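Local coordinates for protein annexin A8 (Homo sapiens, PDB 1W3W) that binds calcium and acidic phospholipids and acts as an anticoagulant, indirectly inhibiting the thromboplastin-specific complex of the blood coagulation cascade, at residues A[200-203]-A[204-208]; A[213-216]-A[217-220]. All coordinates share one frame; numbering follows the deposited sequence.

Contact 1 (A[200-203]-A[204-208]); sequences KFIT and ILCTR
Residues 200-207 form the last turns of helix 198-207, where Leu205 N donates to Phe201 O at 3.0 Å and Thr207 N to Thr203 O at 3.0 Å, while the bond from Ile204 N to Lys200 O is weak, and Arg208 is the first residue to leave helical geometry. The last turn is closed twice over. Thr207 turns its hydroxyl back up the helix, OG1 lying between its own backbone N and carbonyl carbon (chi1 63°), and OG1 donates to Thr203 O at 2.6 Å from above the carbonyl plane. Thr207 N reaches the same oxygen from the opposite face, so Thr203 O is gripped by two donors of one residue and the rotation of the Thr207 side chain is fixed. Thr203 keeps its own OG1 for Met199 O one turn earlier, leaving the methyl CG2 to face Thr207 OG1 at 4.0 Å. This threonine pair runs along a partly exposed strip of the helix, in the third of the four annexin repeats, each built in this family as a bundle of five helices. The buried strip is apolar: Ile202 CG2, anti to the backbone N, packs near Cys206 SG, and this sulfur forms the disulfide to Cys161 that ties the helix to helix 153-163 of the second repeat. Phe201 and Leu205, one turn apart, both pack on Met244 of helix 238-252. On the side of helix 176-191, Ile204 extends CD1 back alongside the preceding turn, 3.6 Å from Lys200 O, and the last methylene of Lys200 approaches it, CE to Ile204 CD1 at 4.2 Å. Arg208, at the helix end, directs its guanidinium to a salt bridge with Asp182 of helix 176-191.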
loop_
_atom_site.group_PDB
_atom_site.type_symbol
_atom_site.label_atom_id
_atom_site.label_comp_id
_atom_site.label_asym_id
_atom_site.label_seq_id
_atom_site.Cartn_x
_atom_site.Cartn_y
_atom_site.Cartn_z
ATOM N N LYS A 200 -6.228 -13.062 -21.370
ATOM C CA LYS A 200 -6.251 -14.372 -20.734
ATOM C C LYS A 200 -5.459 -14.355 -19.426
ATOM O O LYS A 200 -5.924 -14.870 -18.410
ATOM C CB LYS A 200 -5.720 -15.455 -21.677
ATOM C CG LYS A 200 -6.284 -16.836 -21.380
ATOM C CD LYS A 200 -7.784 -16.941 -21.727
ATOM C CE LYS A 200 -8.698 -16.923 -20.481
ATOM N NZ LYS A 200 -9.615 -18.114 -20.428
ATOM N N PHE A 201 -4.268 -13.760 -19.465
ATOM C CA PHE A 201 -3.502 -13.506 -18.252
ATOM C C PHE A 201 -4.305 -12.694 -17.248
ATOM O O PHE A 201 -4.362 -13.043 -16.067
ATOM C CB PHE A 201 -2.205 -12.756 -18.567
ATOM C CG PHE A 201 -1.059 -13.648 -18.915
ATOM C CD1 PHE A 201 -0.124 -14.001 -17.954
ATOM C CD2 PHE A 201 -0.904 -14.123 -20.208
ATOM C CE1 PHE A 201 0.948 -14.827 -18.275
ATOM C CE2 PHE A 201 0.169 -14.946 -20.539
ATOM C CZ PHE A 201 1.091 -15.301 -19.572
ATOM N N ILE A 202 -4.934 -11.619 -17.718
ATOM C CA ILE A 202 -5.600 -10.670 -16.823
ATOM C C ILE A 202 -6.761 -11.325 -16.094
ATOM O O ILE A 202 -6.900 -11.187 -14.875
ATOM C CB ILE A 202 -6.066 -9.406 -17.594
ATOM C CG1 ILE A 202 -4.854 -8.569 -17.998
ATOM C CG2 ILE A 202 -7.028 -8.566 -16.747
ATOM C CD1 ILE A 202 -5.176 -7.459 -19.000
ATOM N N THR A 203 -7.578 -12.060 -16.838
ATOM C CA THR A 203 -8.766 -12.685 -16.279
ATOM C C THR A 203 -8.432 -13.716 -15.209
ATOM O O THR A 203 -9.046 -13.736 -14.149
ATOM C CB THR A 203 -9.596 -13.356 -17.399
ATOM O OG1 THR A 203 -10.024 -12.358 -18.330
ATOM C CG2 THR A 203 -10.897 -13.926 -16.843
ATOM N N ILE A 204 -7.476 -14.582 -15.495
ATOM C CA ILE A 204 -7.094 -15.612 -14.540
ATOM C C ILE A 204 -6.414 -14.993 -13.301
ATOM O O ILE A 204 -6.745 -15.340 -12.163
ATOM C CB ILE A 204 -6.198 -16.666 -15.238
ATOM C CG1 ILE A 204 -7.060 -17.515 -16.183
ATOM C CG2 ILE A 204 -5.472 -17.543 -14.230
ATOM C CD1 ILE A 204 -6.280 -18.218 -17.275
ATOM N N LEU A 205 -5.478 -14.075 -13.523
ATOM C CA LEU A 205 -4.769 -13.420 -12.421
ATOM C C LEU A 205 -5.710 -12.586 -11.530
ATOM O O LEU A 205 -5.485 -12.489 -10.340
ATOM C CB LEU A 205 -3.608 -12.549 -12.949
ATOM C CG LEU A 205 -2.158 -13.052 -12.854
ATOM C CD1 LEU A 205 -1.965 -14.557 -12.917
ATOM C CD2 LEU A 205 -1.321 -12.366 -13.933
ATOM N N CYS A 206 -6.780 -12.030 -12.092
ATOM C CA CYS A 206 -7.654 -11.129 -11.331
ATOM C C CYS A 206 -8.932 -11.774 -10.756
ATOM O O CYS A 206 -9.401 -11.342 -9.713
ATOM C CB CYS A 206 -7.944 -9.831 -12.123
ATOM S SG CYS A 206 -8.962 -9.938 -13.626
ATOM N N THR A 207 -9.458 -12.836 -11.369
ATOM C CA THR A 207 -10.706 -13.463 -10.882
ATOM C C THR A 207 -10.527 -14.713 -10.007
ATOM O O THR A 207 -11.448 -15.093 -9.293
ATOM C CB THR A 207 -11.662 -13.805 -12.056
ATOM O OG1 THR A 207 -11.054 -14.761 -12.928
ATOM C CG2 THR A 207 -11.900 -12.584 -12.933
ATOM N N ARG A 208 -9.365 -15.355 -10.048
ATOM C CA ARG A 208 -9.143 -16.564 -9.244
ATOM C C ARG A 208 -8.669 -16.224 -7.850
ATOM O O ARG A 208 -8.040 -15.206 -7.633
ATOM C CB ARG A 208 -8.113 -17.477 -9.908
ATOM C CG ARG A 208 -8.504 -17.905 -11.291
ATOM C CD ARG A 208 -9.755 -18.750 -11.340
ATOM N NE ARG A 208 -9.908 -19.295 -12.680
ATOM C CZ ARG A 208 -10.904 -19.020 -13.526
ATOM N NH1 ARG A 208 -11.927 -18.234 -13.179
ATOM N NH2 ARG A 208 -10.893 -19.575 -14.733
#

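Contact 2 (A[213-216]-A[217-220]); sequences LLRV and FEEY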
loop_
_atom_site.group_PDB
_atom_site.type_symbol
_atom_site.label_atom_id
_atom_site.label_comp_id
_atom_site.label_asym_id
_atom_site.label_seq_id
_atom_site.Cartn_x
_atom_site.Cartn_y
_atom_site.Cartn_z
ATOM N N LEU A 213 -4.587 -19.777 -7.448
ATOM C CA LEU A 213 -3.497 -19.246 -8.273
ATOM C C LEU A 213 -2.177 -19.887 -7.920
ATOM O O LEU A 213 -1.373 -20.156 -8.805
ATOM C CB LEU A 213 -3.383 -17.729 -8.149
ATOM C CG LEU A 213 -4.398 -16.905 -8.944
ATOM C CD1 LEU A 213 -4.193 -15.445 -8.619
ATOM C CD2 LEU A 213 -4.293 -17.137 -10.428
ATOM N N LEU A 214 -1.957 -20.178 -6.638
ATOM C CA LEU A 214 -0.716 -20.859 -6.247
ATOM C C LEU A 214 -0.593 -22.208 -6.919
ATOM O O LEU A 214 0.503 -22.604 -7.346
ATOM C CB LEU A 214 -0.616 -21.015 -4.733
ATOM C CG LEU A 214 -0.312 -19.684 -4.034
ATOM C CD1 LEU A 214 -0.589 -19.781 -2.541
ATOM C CD2 LEU A 214 1.118 -19.289 -4.294
ATOM N N ARG A 215 -1.708 -22.926 -7.006
ATOM C CA ARG A 215 -1.708 -24.201 -7.711
ATOM C C ARG A 215 -1.526 -23.996 -9.224
ATOM O O ARG A 215 -0.866 -24.791 -9.868
ATOM C CB ARG A 215 -2.986 -24.979 -7.404
ATOM C CG ARG A 215 -3.065 -26.342 -8.068
ATOM C CD ARG A 215 -2.138 -27.374 -7.461
ATOM N NE ARG A 215 -2.687 -28.716 -7.644
ATOM C CZ ARG A 215 -3.587 -29.298 -6.843
ATOM N NH1 ARG A 215 -4.063 -28.677 -5.761
ATOM N NH2 ARG A 215 -4.009 -30.525 -7.128
ATOM N N VAL A 216 -2.127 -22.952 -9.785
ATOM C CA VAL A 216 -1.957 -22.648 -11.190
ATOM C C VAL A 216 -0.471 -22.391 -11.483
ATOM O O VAL A 216 0.036 -22.874 -12.483
ATOM C CB VAL A 216 -2.820 -21.449 -11.650
ATOM C CG1 VAL A 216 -2.439 -20.995 -13.045
ATOM C CG2 VAL A 216 -4.301 -21.798 -11.613
ATOM N N PHE A 217 0.220 -21.662 -10.606
ATOM C CA PHE A 217 1.626 -21.338 -10.837
ATOM C C PHE A 217 2.480 -22.590 -10.817
ATOM O O PHE A 217 3.393 -22.723 -11.619
ATOM C CB PHE A 217 2.172 -20.346 -9.810
ATOM C CG PHE A 217 1.489 -19.015 -9.802
ATOM C CD1 PHE A 217 0.726 -18.570 -10.878
ATOM C CD2 PHE A 217 1.638 -18.184 -8.714
ATOM C CE1 PHE A 217 0.118 -17.337 -10.849
ATOM C CE2 PHE A 217 1.022 -16.956 -8.686
ATOM C CZ PHE A 217 0.250 -16.545 -9.741
ATOM N N GLU A 218 2.189 -23.501 -9.895
ATOM C CA GLU A 218 2.863 -24.796 -9.843
ATOM C C GLU A 218 2.678 -25.583 -11.137
ATOM O O GLU A 218 3.650 -26.079 -11.704
ATOM C CB GLU A 218 2.308 -25.649 -8.701
ATOM C CG GLU A 218 2.756 -25.284 -7.308
ATOM C CD GLU A 218 2.181 -26.257 -6.283
ATOM O OE1 GLU A 218 2.647 -27.422 -6.240
ATOM O OE2 GLU A 218 1.234 -25.877 -5.559
ATOM N N GLU A 219 1.425 -25.719 -11.581
ATOM C CA GLU A 219 1.104 -26.462 -12.806
ATOM C C GLU A 219 1.720 -25.810 -14.040
ATOM O O GLU A 219 2.200 -26.503 -14.947
ATOM C CB GLU A 219 -0.417 -26.585 -13.009
ATOM C CG GLU A 219 -1.131 -27.436 -11.972
ATOM C CD GLU A 219 -0.578 -28.851 -11.905
ATOM O OE1 GLU A 219 -0.261 -29.301 -10.793
ATOM O OE2 GLU A 219 -0.440 -29.502 -12.963
ATOM N N TYR A 220 1.698 -24.481 -14.071
ATOM C CA TYR A 220 2.261 -23.736 -15.176
ATOM C C TYR A 220 3.756 -24.062 -15.353
ATOM O O TYR A 220 4.224 -24.231 -16.467
ATOM C CB TYR A 220 2.066 -22.237 -14.980
ATOM C CG TYR A 220 2.684 -21.448 -16.090
ATOM C CD1 TYR A 220 2.021 -21.279 -17.295
ATOM C CD2 TYR A 220 3.960 -20.906 -15.958
ATOM C CE1 TYR A 220 2.599 -20.572 -18.327
ATOM C CE2 TYR A 220 4.542 -20.193 -16.983
ATOM C CZ TYR A 220 3.872 -20.033 -18.163
ATOM O OH TYR A 220 4.446 -19.315 -19.183
#
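Leu213 meets Phe217 in three ways: its O accepts from Phe217 N at 2.8 Å and lies over one face of the phenyl ring, 3.2 Å above the plane and offset toward the rim, while its CB touches Phe217 CZ at 4.1 Å. With CG beside the backbone N (chi1 -61°), the ring lies back along the preceding turn. An alanine in place of Phe217 would probably leave a gap beside Leu213 CB and against Val248 of helix 238-252 and Ile228 of helix 228-235. Leu214 O accepts from Glu218 N, and Glu218 CG lies 3.5 Å from the same oxygen before the chain extends outward. Arg215 swings CG anti to its backbone N and bends at chi2, so that it runs side by side with Glu219; NE stays 4.0 Å from Glu219 OE1, beyond a salt bridge, with the carboxylate oxygen at the guanidinium edge and the planes 61° apart. Val216 O receives Tyr220 N at 2.8 Å, and the Tyr220 hydroxyl leads away to Ser231. Such an i to i+4 pattern, with buried apolar residues and a charged outer strip, is that of an amphipathic alpha-helix, here in the third annexin repeat.

Both contacts are local turns of consecutive helices within the third annexin repeat, in series along the chain; each lies within one continuous stretch, so neither closes a loop, and they neither nest nor cross. From the N terminus, contact 1 comes first and finishes helix 198-207; a short connection then leads into helix 210-224, whose middle holds contact 2. Their centres lie about 13 Å apart, and they pack directly: Leu213 CD2 approaches Arg208 CB at 3.9 Å, and Leu205 CD1 meets Phe217 CE1 at 4.0 Å. Helices 176-191 and 238-252 touch both contacts, joining them into one bundle, while contact 1 also packs on helix 153-163 and contact 2 on helix 228-235.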